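N-hydroxyarylamine O-acetyltransferase (Bacillus cereus, PDB 4DMO) is an active arylamine N-acetyltransferase with a Cys-His-Glu catalytic triad, and probably transfers acetyl groups to arylamines and their N-hydroxy derivatives. Local coordinates at residues A12-E17 and M31-Q36; T4-Q9 and K61-N66; W104-G109 and V206-S211; K51-E56 and T200-I205. One frame throughout, in Å; residues are numbered along the deposited sequence.

Contact 1 (A12-E17 and M31-Q36); sequences ARLHIE and MYAMAQ
L14 leans its branched end on the backbone where A33 joins M34. Its CG is 3.6 Å from M34 N, and L14 CD1 stands 4.0 Å from M34 CA. The second methyl, L14 CD2, reaches M34 CB at 4.1 Å. On the A33 side the touching atom is CB. It lies 3.9 Å from L14 CG and 3.7 Å from I16 CG2, so two side chains share one small methyl. No hydrogen bond crosses here, and the side-chain contacts are apolar.

The chain turn between L14 and I16 makes this double approach possible. H15 leaves the helix with positive phi (58°) in a Schellman motif, and H15 N bonds A12 O at 3.1 Å. The CB atoms of L14 and I16 therefore both point at helix 27-37. In I16, CG1 sits between the backbone N and the carbonyl carbon (chi1 65°), while CG2 is the branch turned to A33.

R13, one residue before L14, ties the end of helix 5-14 to its neighbours. Its buried guanidinium group bonds three backbone oxygens: NE to I62 O, NH1 to R67 O and NH2 to T37 O. I62 and T37 lie at or near the C-terminal ends of their helices, where partial negative charge would probably help hold the arginine.

The contact belongs to the N-terminal helical domain of the acetyltransferase fold. It ties the end of helix 5-14 to helix 27-37. Beyond, M34 packs on L74 and M78 of helix 71-84, and A35 rests on L222 of strand 218-223.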
loop_
_atom_site.group_PDB
_atom_site.type_symbol
_atom_site.label_atom_id
_atom_site.label_comp_id
_atom_site.label_asym_id
_atom_site.label_seq_id
_atom_site.Cartn_x
_atom_site.Cartn_y
_atom_site.Cartn_z
ATOM N N ALA A 12 14.912 -7.614 -6.722
ATOM C CA ALA A 12 14.588 -8.114 -8.053
ATOM C C ALA A 12 13.203 -7.628 -8.506
ATOM O O ALA A 12 13.030 -7.135 -9.629
ATOM C CB ALA A 12 14.653 -9.671 -8.062
ATOM N N ARG A 13 12.218 -7.780 -7.626
ATOM C CA ARG A 13 10.860 -7.330 -7.908
ATOM C C ARG A 13 10.843 -5.834 -8.253
ATOM O O ARG A 13 10.186 -5.410 -9.216
ATOM C CB ARG A 13 9.944 -7.648 -6.719
ATOM C CG ARG A 13 8.487 -7.311 -6.960
ATOM C CD ARG A 13 7.861 -8.232 -8.021
ATOM N NE ARG A 13 6.418 -8.114 -7.989
ATOM C CZ ARG A 13 5.681 -7.312 -8.745
ATOM N NH1 ARG A 13 4.358 -7.293 -8.577
ATOM N NH2 ARG A 13 6.232 -6.527 -9.649
ATOM N N LEU A 14 11.589 -5.037 -7.498
ATOM C CA LEU A 14 11.577 -3.586 -7.705
ATOM C C LEU A 14 12.459 -3.120 -8.840
ATOM O O LEU A 14 12.418 -1.940 -9.217
ATOM C CB LEU A 14 11.984 -2.847 -6.421
ATOM C CG LEU A 14 10.843 -2.441 -5.476
ATOM C CD1 LEU A 14 9.934 -3.624 -5.179
ATOM C CD2 LEU A 14 11.400 -1.862 -4.181
ATOM N N HIS A 15 13.255 -4.035 -9.393
ATOM C CA HIS A 15 14.220 -3.678 -10.449
ATOM C C HIS A 15 15.207 -2.606 -10.023
ATOM O O HIS A 15 15.515 -1.682 -10.790
ATOM C CB HIS A 15 13.506 -3.199 -11.710
ATOM C CG HIS A 15 12.517 -4.182 -12.245
ATOM N ND1 HIS A 15 12.799 -5.525 -12.376
ATOM C CD2 HIS A 15 11.243 -4.023 -12.678
ATOM C CE1 HIS A 15 11.744 -6.148 -12.871
ATOM N NE2 HIS A 15 10.792 -5.255 -13.072
ATOM N N ILE A 16 15.702 -2.729 -8.799
ATOM C CA ILE A 16 16.741 -1.831 -8.290
ATOM C C ILE A 16 17.975 -2.632 -7.840
ATOM O O ILE A 16 17.914 -3.850 -7.633
ATOM C CB ILE A 16 16.247 -1.011 -7.090
ATOM C CG1 ILE A 16 15.948 -1.945 -5.919
ATOM C CG2 ILE A 16 15.045 -0.189 -7.497
ATOM C CD1 ILE A 16 15.379 -1.247 -4.710
ATOM N N GLU A 17 19.093 -1.943 -7.680
ATOM C CA GLU A 17 20.340 -2.612 -7.311
ATOM C C GLU A 17 20.244 -3.389 -5.983
ATOM O O GLU A 17 19.680 -2.912 -5.007
ATOM C CB GLU A 17 21.468 -1.577 -7.226
ATOM C CG GLU A 17 22.840 -2.192 -6.963
ATOM C CD GLU A 17 23.911 -1.157 -6.648
ATOM O OE1 GLU A 17 24.001 -0.164 -7.408
ATOM O OE2 GLU A 17 24.659 -1.341 -5.651
ATOM N N MET A 31 10.660 3.027 -2.040
ATOM C CA MET A 31 9.215 3.182 -2.000
ATOM C C MET A 31 8.697 3.577 -3.344
ATOM O O MET A 31 7.639 3.107 -3.778
ATOM C CB MET A 31 8.806 4.226 -0.947
ATOM C CG MET A 31 9.002 3.726 0.465
ATOM S SD MET A 31 8.873 4.983 1.739
ATOM C CE MET A 31 7.089 5.203 1.804
ATOM N N TYR A 32 9.433 4.458 -4.001
ATOM C CA TYR A 32 9.071 4.907 -5.324
ATOM C C TYR A 32 9.097 3.722 -6.286
ATOM O O TYR A 32 8.132 3.482 -7.029
ATOM C CB TYR A 32 10.040 6.011 -5.778
ATOM C CG TYR A 32 9.746 6.477 -7.168
ATOM C CD1 TYR A 32 8.878 7.535 -7.408
ATOM C CD2 TYR A 32 10.333 5.852 -8.251
ATOM C CE1 TYR A 32 8.602 7.943 -8.696
ATOM C CE2 TYR A 32 10.066 6.261 -9.526
ATOM C CZ TYR A 32 9.192 7.289 -9.747
ATOM O OH TYR A 32 8.939 7.640 -11.044
ATOM N N ALA A 33 10.185 2.951 -6.228
ATOM C CA ALA A 33 10.312 1.756 -7.043
ATOM C C ALA A 33 9.178 0.766 -6.739
ATOM O O ALA A 33 8.618 0.173 -7.655
ATOM C CB ALA A 33 11.687 1.093 -6.830
ATOM N N MET A 34 8.844 0.575 -5.466
ATOM C CA MET A 34 7.746 -0.319 -5.129
ATOM C C MET A 34 6.455 0.166 -5.763
ATOM O O MET A 34 5.693 -0.649 -6.251
ATOM C CB MET A 34 7.557 -0.480 -3.634
ATOM C CG MET A 34 6.503 -1.514 -3.318
ATOM S SD MET A 34 6.537 -2.015 -1.619
ATOM C CE MET A 34 5.120 -3.078 -1.503
ATOM N N ALA A 35 6.218 1.480 -5.800
ATOM C CA ALA A 35 4.969 1.978 -6.367
ATOM C C ALA A 35 4.937 1.764 -7.842
ATOM O O ALA A 35 3.864 1.605 -8.400
ATOM C CB ALA A 35 4.781 3.435 -6.086
ATOM N N GLN A 36 6.108 1.812 -8.490
ATOM C CA GLN A 36 6.166 1.652 -9.946
ATOM C C GLN A 36 5.958 0.192 -10.373
ATOM O O GLN A 36 5.516 -0.084 -11.494
ATOM C CB GLN A 36 7.487 2.229 -10.507
ATOM C CG GLN A 36 7.618 3.768 -10.364
ATOM C CD GLN A 36 6.465 4.550 -11.048
ATOM O OE1 GLN A 36 6.130 4.319 -12.198
ATOM N NE2 GLN A 36 5.900 5.501 -10.330
#

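Contact 2 (T4-Q9 and K61-N66); sequences TDFQKQ and KILVNN
F6 and L63 meet through a CH-pi contact. L63 CD1 stands over the ring, 4.0 Å from the F6 ring centroid and 9° off the ring normal. The two side chains meet roughly perpendicular. F6 holds CG anti to its own N (chi1 -162°), which swings the ring toward helix 55-64 and under that methyl.

Van der Waals contact continues along helix 5-14. Q9 CB touches L63 CB at 3.9 Å. The Q9 chain then bends at chi2 (-113°) and lays its amide against V64, with Q9 NE2 3.6 Å from V64 CG2. This is the outer border, since V64 is exposed.

Between these two segments no hydrogen bond is direct. Water 1 gives one hydrogen to Q9 O at 2.7 Å and the other to L63 O at 2.9 Å, and so joins the two backbones.

Further polar bonds order helix 5-14 itself. T4 and Q7 form a capping box at its start: Q7 N bonds T4 OG1 at 3.3 Å, and T4 N bonds Q7 OE1 at 3.2 Å. D5 OD1 receives a weak bond from Q9 NE2. Two of these atoms also tie the helix outward: T4 OG1 bonds D84 of helix 71-84, and D5 OD1 makes a salt bridge to K59, one turn before L63 on helix 55-64.

The chemistry is layered across this helix pair of the N-terminal domain. A leucine methyl over an aromatic face forms the buried side. One water satisfies two backbone carbonyls that cannot bond each other, since both are acceptors.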
loop_
_atom_site.group_PDB
_atom_site.type_symbol
_atom_site.label_atom_id
_atom_site.label_comp_id
_atom_site.label_asym_id
_atom_site.label_seq_id
_atom_site.Cartn_x
_atom_site.Cartn_y
_atom_site.Cartn_z
ATOM N N THR A 4 19.198 -11.793 2.954
ATOM C CA THR A 4 18.273 -12.939 2.925
ATOM C C THR A 4 17.646 -13.112 1.547
ATOM O O THR A 4 17.803 -12.268 0.681
ATOM C CB THR A 4 17.128 -12.819 3.951
ATOM O OG1 THR A 4 16.222 -11.785 3.544
ATOM C CG2 THR A 4 17.675 -12.529 5.333
ATOM N N ASP A 5 16.947 -14.222 1.354
ATOM C CA ASP A 5 16.260 -14.481 0.097
ATOM C C ASP A 5 15.139 -13.438 -0.108
ATOM O O ASP A 5 14.924 -12.943 -1.219
ATOM C CB ASP A 5 15.689 -15.905 0.094
ATOM C CG ASP A 5 15.096 -16.301 -1.254
ATOM O OD1 ASP A 5 13.957 -16.828 -1.262
ATOM O OD2 ASP A 5 15.765 -16.093 -2.299
ATOM N N PHE A 6 14.419 -13.120 0.966
ATOM C CA PHE A 6 13.381 -12.099 0.903
ATOM C C PHE A 6 13.937 -10.819 0.308
ATOM O O PHE A 6 13.360 -10.273 -0.621
ATOM C CB PHE A 6 12.769 -11.830 2.280
ATOM C CG PHE A 6 11.432 -11.134 2.211
ATOM C CD1 PHE A 6 10.257 -11.860 2.306
ATOM C CD2 PHE A 6 11.353 -9.758 2.015
ATOM C CE1 PHE A 6 9.020 -11.226 2.224
ATOM C CE2 PHE A 6 10.115 -9.117 1.931
ATOM C CZ PHE A 6 8.961 -9.850 2.028
ATOM N N GLN A 7 15.067 -10.352 0.835
ATOM C CA GLN A 7 15.726 -9.140 0.337
ATOM C C GLN A 7 16.097 -9.239 -1.149
ATOM O O GLN A 7 15.898 -8.297 -1.934
ATOM C CB GLN A 7 16.989 -8.869 1.152
ATOM C CG GLN A 7 16.730 -8.383 2.570
ATOM C CD GLN A 7 18.013 -7.977 3.295
ATOM O OE1 GLN A 7 18.650 -8.803 3.952
ATOM N NE2 GLN A 7 18.395 -6.701 3.172
ATOM N N LYS A 8 16.649 -10.380 -1.542
ATOM C CA LYS A 8 17.094 -10.537 -2.920
ATOM C C LYS A 8 15.901 -10.497 -3.892
ATOM O O LYS A 8 15.940 -9.797 -4.902
ATOM C CB LYS A 8 17.865 -11.851 -3.077
ATOM C CG LYS A 8 18.519 -12.017 -4.426
ATOM C CD LYS A 8 19.170 -13.395 -4.595
ATOM C CE LYS A 8 19.712 -13.622 -6.022
ATOM N NZ LYS A 8 20.152 -15.040 -6.239
ATOM N N GLN A 9 14.847 -11.238 -3.566
ATOM C CA GLN A 9 13.637 -11.262 -4.383
ATOM C C GLN A 9 12.974 -9.897 -4.423
ATOM O O GLN A 9 12.361 -9.523 -5.425
ATOM C CB GLN A 9 12.672 -12.296 -3.850
ATOM C CG GLN A 9 13.287 -13.669 -3.708
ATOM C CD GLN A 9 12.694 -14.651 -4.669
ATOM O OE1 GLN A 9 12.394 -14.313 -5.826
ATOM N NE2 GLN A 9 12.507 -15.885 -4.201
ATOM N N LYS A 61 3.602 -14.727 -3.240
ATOM C CA LYS A 61 2.580 -14.005 -3.991
ATOM C C LYS A 61 3.161 -12.755 -4.669
ATOM O O LYS A 61 3.041 -12.574 -5.892
ATOM C CB LYS A 61 1.382 -13.630 -3.087
ATOM C CG LYS A 61 0.264 -12.949 -3.874
ATOM C CD LYS A 61 -0.760 -12.201 -3.028
ATOM C CE LYS A 61 -1.859 -11.595 -3.909
ATOM N NZ LYS A 61 -2.383 -10.313 -3.307
ATOM N N ILE A 62 3.827 -11.909 -3.893
ATOM C CA ILE A 62 4.224 -10.599 -4.375
ATOM C C ILE A 62 5.540 -10.635 -5.123
ATOM O O ILE A 62 5.672 -10.021 -6.176
ATOM C CB ILE A 62 4.403 -9.554 -3.192
ATOM C CG1 ILE A 62 3.165 -9.467 -2.313
ATOM C CG2 ILE A 62 4.711 -8.168 -3.723
ATOM C CD1 ILE A 62 2.038 -8.737 -2.934
ATOM N N LEU A 63 6.537 -11.305 -4.556
ATOM C CA LEU A 63 7.887 -11.217 -5.112
ATOM C C LEU A 63 8.135 -12.289 -6.176
ATOM O O LEU A 63 8.668 -12.006 -7.242
ATOM C CB LEU A 63 8.946 -11.294 -4.007
ATOM C CG LEU A 63 8.731 -10.354 -2.829
ATOM C CD1 LEU A 63 9.853 -10.490 -1.818
ATOM C CD2 LEU A 63 8.614 -8.904 -3.289
ATOM N N VAL A 64 7.713 -13.511 -5.898
ATOM C CA VAL A 64 7.944 -14.608 -6.826
ATOM C C VAL A 64 6.905 -14.594 -7.942
ATOM O O VAL A 64 7.265 -14.578 -9.113
ATOM C CB VAL A 64 7.934 -15.986 -6.105
ATOM C CG1 VAL A 64 8.086 -17.128 -7.119
ATOM C CG2 VAL A 64 9.042 -16.058 -5.046
ATOM N N ASN A 65 5.625 -14.579 -7.581
ATOM C CA ASN A 65 4.563 -14.653 -8.585
ATOM C C ASN A 65 4.136 -13.293 -9.173
ATOM O O ASN A 65 3.183 -13.203 -9.923
ATOM C CB ASN A 65 3.358 -15.384 -7.996
ATOM C CG ASN A 65 3.628 -16.870 -7.807
ATOM O OD1 ASN A 65 4.493 -17.426 -8.468
ATOM N ND2 ASN A 65 2.882 -17.513 -6.920
ATOM N N ASN A 66 4.874 -12.253 -8.825
ATOM C CA ASN A 66 4.708 -10.904 -9.360
ATOM C C ASN A 66 3.273 -10.358 -9.305
ATOM O O ASN A 66 2.813 -9.712 -10.235
ATOM C CB ASN A 66 5.294 -10.825 -10.781
ATOM C CG ASN A 66 6.794 -10.541 -10.762
ATOM O OD1 ASN A 66 7.257 -9.485 -11.208
ATOM N ND2 ASN A 66 7.564 -11.476 -10.184
HETATM O O HOH W 1 11.379 -11.103 -7.380
#

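Contact 3 (W104-G109 and V206-S211); sequences WAVDSG and VEHEGS
V106 starts a type II turn, V106-G109, and faces a type I turn, H208-S211, with V106 CA 6.2 Å from S211 CA. The first turn interrupts strand 103-117 of the larger of the two antiparallel sheets in this acetyltransferase fold. The second follows helix 195-207.

One methyl carries the contact. V106 CG1 lies over the face of the H208 imidazole, 3.5 Å from the ring centroid and 12° off the normal. This is a CH-pi contact, and the shortest approach in it is V106 CG1 to H208 CG at 3.4 Å. The valine and the histidine run antiparallel alongside one another. H208 keeps CG anti to its backbone N (chi1 -161°), which turns the ring face to V106 CG1. The same methyl reaches the turn backbone, 3.9 Å from G210 C. S211 adds backbone atoms here, while its OG is held by I205 O.

D107 OD2, next to V106, makes a salt bridge to K160, and D107 OD1 accepts from S108 OG at 2.6 Å. K160 in turn makes a cation-pi contact with W104, which lines the pocket where the piperidinium sulfonate ligand is bound. V106 lies two residues along the chain from W104.

The imidazole is also gripped at its edge. G210 N donates to H208 ND1 at 2.8 Å, only 3° out of the ring plane, which helps hold the ring's rotation under the V106 methyl.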
loop_
_atom_site.group_PDB
_atom_site.type_symbol
_atom_site.label_atom_id
_atom_site.label_comp_id
_atom_site.label_asym_id
_atom_site.label_seq_id
_atom_site.Cartn_x
_atom_site.Cartn_y
_atom_site.Cartn_z
ATOM N N TRP A 104 -16.442 6.494 8.383
ATOM C CA TRP A 104 -15.329 5.571 8.454
ATOM C C TRP A 104 -15.544 4.403 7.542
ATOM O O TRP A 104 -16.667 4.057 7.239
ATOM C CB TRP A 104 -15.137 5.049 9.875
ATOM C CG TRP A 104 -14.768 6.102 10.849
ATOM C CD1 TRP A 104 -15.599 6.704 11.751
ATOM C CD2 TRP A 104 -13.468 6.675 11.032
ATOM N NE1 TRP A 104 -14.890 7.619 12.494
ATOM C CE2 TRP A 104 -13.588 7.638 12.075
ATOM C CE3 TRP A 104 -12.212 6.491 10.437
ATOM C CZ2 TRP A 104 -12.509 8.394 12.514
ATOM C CZ3 TRP A 104 -11.140 7.239 10.883
ATOM C CH2 TRP A 104 -11.303 8.192 11.908
ATOM N N ALA A 105 -14.443 3.855 7.050
ATOM C CA ALA A 105 -14.454 2.559 6.394
ATOM C C ALA A 105 -14.533 1.510 7.483
ATOM O O ALA A 105 -14.589 1.840 8.674
ATOM C CB ALA A 105 -13.193 2.364 5.565
ATOM N N VAL A 106 -14.511 0.249 7.084
ATOM C CA VAL A 106 -14.598 -0.839 8.033
ATOM C C VAL A 106 -13.519 -0.708 9.083
ATOM O O VAL A 106 -12.367 -0.352 8.783
ATOM C CB VAL A 106 -14.504 -2.232 7.358
ATOM C CG1 VAL A 106 -15.755 -2.491 6.608
ATOM C CG2 VAL A 106 -13.290 -2.336 6.448
ATOM N N ASP A 107 -13.905 -1.025 10.318
ATOM C CA ASP A 107 -13.034 -0.874 11.478
ATOM C C ASP A 107 -11.814 -1.789 11.380
ATOM O O ASP A 107 -11.945 -2.984 11.135
ATOM C CB ASP A 107 -13.802 -1.187 12.767
ATOM C CG ASP A 107 -13.007 -0.884 13.976
ATOM O OD1 ASP A 107 -12.227 -1.752 14.411
ATOM O OD2 ASP A 107 -13.110 0.248 14.466
ATOM N N SER A 108 -10.634 -1.202 11.569
ATOM C CA SER A 108 -9.390 -1.953 11.648
ATOM C C SER A 108 -9.074 -2.662 10.363
ATOM O O SER A 108 -8.478 -3.741 10.348
ATOM C CB SER A 108 -9.443 -2.920 12.818
ATOM O OG SER A 108 -9.669 -2.204 14.017
ATOM N N GLY A 109 -9.466 -2.021 9.270
ATOM C CA GLY A 109 -9.200 -2.519 7.938
ATOM C C GLY A 109 -7.812 -2.170 7.418
ATOM O O GLY A 109 -7.376 -2.711 6.406
ATOM N N VAL A 206 -11.926 -9.127 3.495
ATOM C CA VAL A 206 -12.587 -10.179 2.709
ATOM C C VAL A 206 -14.104 -10.344 2.992
ATOM O O VAL A 206 -14.909 -10.526 2.063
ATOM C CB VAL A 206 -11.913 -11.545 2.912
ATOM C CG1 VAL A 206 -12.820 -12.681 2.347
ATOM C CG2 VAL A 206 -10.555 -11.560 2.219
ATOM N N GLU A 207 -14.482 -10.283 4.270
ATOM C CA GLU A 207 -15.819 -10.722 4.719
ATOM C C GLU A 207 -16.830 -9.603 4.936
ATOM O O GLU A 207 -17.992 -9.721 4.560
ATOM C CB GLU A 207 -15.701 -11.539 6.006
ATOM C CG GLU A 207 -15.021 -12.902 5.806
ATOM C CD GLU A 207 -14.695 -13.611 7.113
ATOM O OE1 GLU A 207 -14.974 -13.046 8.178
ATOM O OE2 GLU A 207 -14.136 -14.722 7.080
ATOM N N HIS A 208 -16.412 -8.528 5.575
ATOM C CA HIS A 208 -17.357 -7.487 5.949
ATOM C C HIS A 208 -18.186 -7.084 4.745
ATOM O O HIS A 208 -17.700 -7.088 3.626
ATOM C CB HIS A 208 -16.623 -6.303 6.523
ATOM C CG HIS A 208 -17.482 -5.386 7.327
ATOM N ND1 HIS A 208 -18.506 -4.646 6.767
ATOM C CD2 HIS A 208 -17.447 -5.049 8.640
ATOM C CE1 HIS A 208 -19.067 -3.897 7.700
ATOM N NE2 HIS A 208 -18.443 -4.123 8.847
ATOM N N GLU A 209 -19.455 -6.767 4.977
ATOM C CA GLU A 209 -20.395 -6.486 3.898
ATOM C C GLU A 209 -20.160 -5.096 3.335
ATOM O O GLU A 209 -20.423 -4.811 2.174
ATOM C CB GLU A 209 -21.833 -6.547 4.439
ATOM C CG GLU A 209 -22.330 -7.930 4.811
ATOM C CD GLU A 209 -21.835 -8.412 6.192
ATOM O OE1 GLU A 209 -20.986 -7.728 6.844
ATOM O OE2 GLU A 209 -22.353 -9.464 6.651
ATOM N N GLY A 210 -19.560 -4.256 4.158
ATOM C CA GLY A 210 -19.311 -2.880 3.812
ATOM C C GLY A 210 -17.887 -2.692 3.337
ATOM O O GLY A 210 -17.474 -1.570 3.186
ATOM N N SER A 211 -17.140 -3.783 3.130
ATOM C CA SER A 211 -15.786 -3.662 2.603
ATOM C C SER A 211 -15.856 -3.186 1.164
ATOM O O SER A 211 -16.662 -3.668 0.387
ATOM C CB SER A 211 -15.014 -4.990 2.651
ATOM O OG SER A 211 -13.872 -4.955 1.799
#

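Contact 4 (K51-E56 and T200-I205); sequences KEISKE and TAQKII
K51 and I53 belong to the loop that leads into helix 55-64, and both meet Q202 on helix 195-207, the helix that in this fold links the second and third domains. S54 is the N-cap of helix 55-64, its OG bonding N57 N. The contact therefore joins the N-terminal helical domain to the interdomain helix.

Q202 does the reaching. Its CG is anti to the backbone N (chi1 -175°) and the chain stays extended, which carries the amide across to the loop. Q202 NE2 donates to K51 O at 2.8 Å, with an N-H...O angle of 162°. K51 O lies close to the amide plane of Q202, but the donor stands 42° out of the K51 carbonyl plane, away from its lone pairs. On the other side of the amide, Q202 OE1 probably accepts from water 2 at 2.8 Å, although that water has more acceptors near it than protons. The same water is a weak, 3.4 Å partner of K51 N.

I53 supplies the apolar half. Its CD1 touches Q202 OE1 at 3.4 Å, and I53 CG1 lies 3.9 Å from Q202 NE2. I53 N bonds N199 OD1, one turn before Q202 on helix 195-207, which pins the loop a second time. Y72 of helix 71-84 and F50 also pack on Q202.

Chemically, a buried primary amide satisfies a loop carbonyl with its N-H, while its oxygen probably accepts from a water. The bond to K51 O is consistent with this amide orientation; I53, F50 and Y72 pack around the glutamine.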
loop_
_atom_site.group_PDB
_atom_site.type_symbol
_atom_site.label_atom_id
_atom_site.label_comp_id
_atom_site.label_asym_id
_atom_site.label_seq_id
_atom_site.Cartn_x
_atom_site.Cartn_y
_atom_site.Cartn_z
ATOM N N LYS A 51 -4.262 -16.057 1.186
ATOM C CA LYS A 51 -3.671 -16.933 2.193
ATOM C C LYS A 51 -3.401 -16.136 3.438
ATOM O O LYS A 51 -3.573 -14.908 3.478
ATOM C CB LYS A 51 -2.349 -17.539 1.711
ATOM C CG LYS A 51 -2.451 -18.456 0.543
ATOM C CD LYS A 51 -1.081 -19.042 0.240
ATOM C CE LYS A 51 -1.119 -19.902 -1.008
ATOM N NZ LYS A 51 -0.431 -21.193 -0.780
ATOM N N GLU A 52 -2.962 -16.870 4.451
ATOM C CA GLU A 52 -2.502 -16.294 5.685
ATOM C C GLU A 52 -1.433 -15.251 5.377
ATOM O O GLU A 52 -0.581 -15.441 4.516
ATOM C CB GLU A 52 -1.932 -17.408 6.572
ATOM C CG GLU A 52 -1.796 -17.056 8.031
ATOM C CD GLU A 52 -0.802 -17.972 8.742
ATOM O OE1 GLU A 52 -0.440 -19.020 8.161
ATOM O OE2 GLU A 52 -0.364 -17.634 9.865
ATOM N N ILE A 53 -1.474 -14.145 6.093
ATOM C CA ILE A 53 -0.473 -13.118 5.917
ATOM C C ILE A 53 0.796 -13.555 6.654
ATOM O O ILE A 53 0.803 -13.645 7.883
ATOM C CB ILE A 53 -0.952 -11.769 6.471
ATOM C CG1 ILE A 53 -2.228 -11.348 5.781
ATOM C CG2 ILE A 53 0.122 -10.705 6.316
ATOM C CD1 ILE A 53 -2.171 -11.435 4.278
ATOM N N SER A 54 1.854 -13.826 5.891
ATOM C CA SER A 54 3.116 -14.262 6.446
ATOM C C SER A 54 4.209 -13.832 5.486
ATOM O O SER A 54 3.946 -13.467 4.361
ATOM C CB SER A 54 3.142 -15.789 6.629
ATOM O OG SER A 54 3.230 -16.490 5.391
ATOM N N LYS A 55 5.438 -13.853 5.962
ATOM C CA LYS A 55 6.578 -13.498 5.153
ATOM C C LYS A 55 6.708 -14.421 3.945
ATOM O O LYS A 55 6.979 -13.971 2.824
ATOM C CB LYS A 55 7.836 -13.582 5.997
ATOM C CG LYS A 55 9.063 -12.958 5.348
ATOM C CD LYS A 55 10.256 -12.903 6.302
ATOM C CE LYS A 55 11.512 -12.601 5.515
ATOM N NZ LYS A 55 12.754 -12.726 6.313
ATOM N N GLU A 56 6.549 -15.722 4.175
ATOM C CA GLU A 56 6.681 -16.707 3.090
ATOM C C GLU A 56 5.559 -16.601 2.076
ATOM O O GLU A 56 5.831 -16.548 0.889
ATOM C CB GLU A 56 6.761 -18.133 3.630
ATOM C CG GLU A 56 8.146 -18.515 4.098
ATOM C CD GLU A 56 9.027 -18.969 2.937
ATOM O OE1 GLU A 56 8.963 -20.173 2.590
ATOM O OE2 GLU A 56 9.769 -18.138 2.368
ATOM N N THR A 200 -6.306 -10.536 10.650
ATOM C CA THR A 200 -7.613 -10.035 11.034
ATOM C C THR A 200 -8.109 -8.912 10.131
ATOM O O THR A 200 -9.313 -8.806 9.824
ATOM C CB THR A 200 -7.571 -9.605 12.528
ATOM O OG1 THR A 200 -7.576 -10.794 13.332
ATOM C CG2 THR A 200 -8.765 -8.711 12.916
ATOM N N ALA A 201 -7.198 -8.057 9.683
ATOM C CA ALA A 201 -7.587 -7.002 8.746
ATOM C C ALA A 201 -8.037 -7.652 7.435
ATOM O O ALA A 201 -9.046 -7.265 6.823
ATOM C CB ALA A 201 -6.421 -6.029 8.519
ATOM N N GLN A 202 -7.298 -8.667 7.011
ATOM C CA GLN A 202 -7.676 -9.424 5.819
ATOM C C GLN A 202 -9.081 -9.992 5.925
ATOM O O GLN A 202 -9.898 -9.795 5.031
ATOM C CB GLN A 202 -6.681 -10.568 5.555
ATOM C CG GLN A 202 -6.950 -11.331 4.232
ATOM C CD GLN A 202 -5.772 -12.212 3.809
ATOM O OE1 GLN A 202 -5.167 -12.000 2.744
ATOM N NE2 GLN A 202 -5.451 -13.210 4.627
ATOM N N LYS A 203 -9.349 -10.677 7.027
ATOM C CA LYS A 203 -10.636 -11.293 7.231
ATOM C C LYS A 203 -11.688 -10.231 7.136
ATOM O O LYS A 203 -12.719 -10.435 6.498
ATOM C CB LYS A 203 -10.693 -12.004 8.593
ATOM C CG LYS A 203 -11.923 -12.918 8.799
ATOM C CD LYS A 203 -11.977 -13.539 10.232
ATOM C CE LYS A 203 -13.262 -14.384 10.508
ATOM N NZ LYS A 203 -13.306 -15.705 9.757
ATOM N N ILE A 204 -11.447 -9.097 7.785
ATOM C CA ILE A 204 -12.395 -7.996 7.755
ATOM C C ILE A 204 -12.641 -7.537 6.320
ATOM O O ILE A 204 -13.782 -7.434 5.877
ATOM C CB ILE A 204 -11.898 -6.817 8.615
ATOM C CG1 ILE A 204 -12.001 -7.187 10.091
ATOM C CG2 ILE A 204 -12.720 -5.574 8.336
ATOM C CD1 ILE A 204 -11.094 -6.397 10.989
ATOM N N ILE A 205 -11.575 -7.259 5.588
ATOM C CA ILE A 205 -11.712 -6.766 4.222
ATOM C C ILE A 205 -12.285 -7.868 3.286
ATOM O O ILE A 205 -13.095 -7.589 2.393
ATOM C CB ILE A 205 -10.337 -6.218 3.681
ATOM C CG1 ILE A 205 -9.895 -4.938 4.435
ATOM C CG2 ILE A 205 -10.402 -5.967 2.194
ATOM C CD1 ILE A 205 -10.875 -3.788 4.420
HETATM O O HOH W 2 -3.098 -12.891 1.098
#

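Starting from the N terminus, 4-9 opens contact 2, which closes only at 61-66. Contact 1, between 12-17 and 31-36, closes a shorter loop nested inside it. Both use helix 5-14 and tie helices of the N-terminal domain together. Before contact 2 closes, 51-56 opens contact 4, so these two cross. F6 packs on K55 where they touch, and both use helix 55-64. Contact 4 closes far along the chain at 200-205. Contact 3 opens inside that loop at 104-109 and closes just after it at 206-211, so contacts 3 and 4 cross on helix 195-207. Together they connect the helical domain, the interdomain helix and the larger sheet.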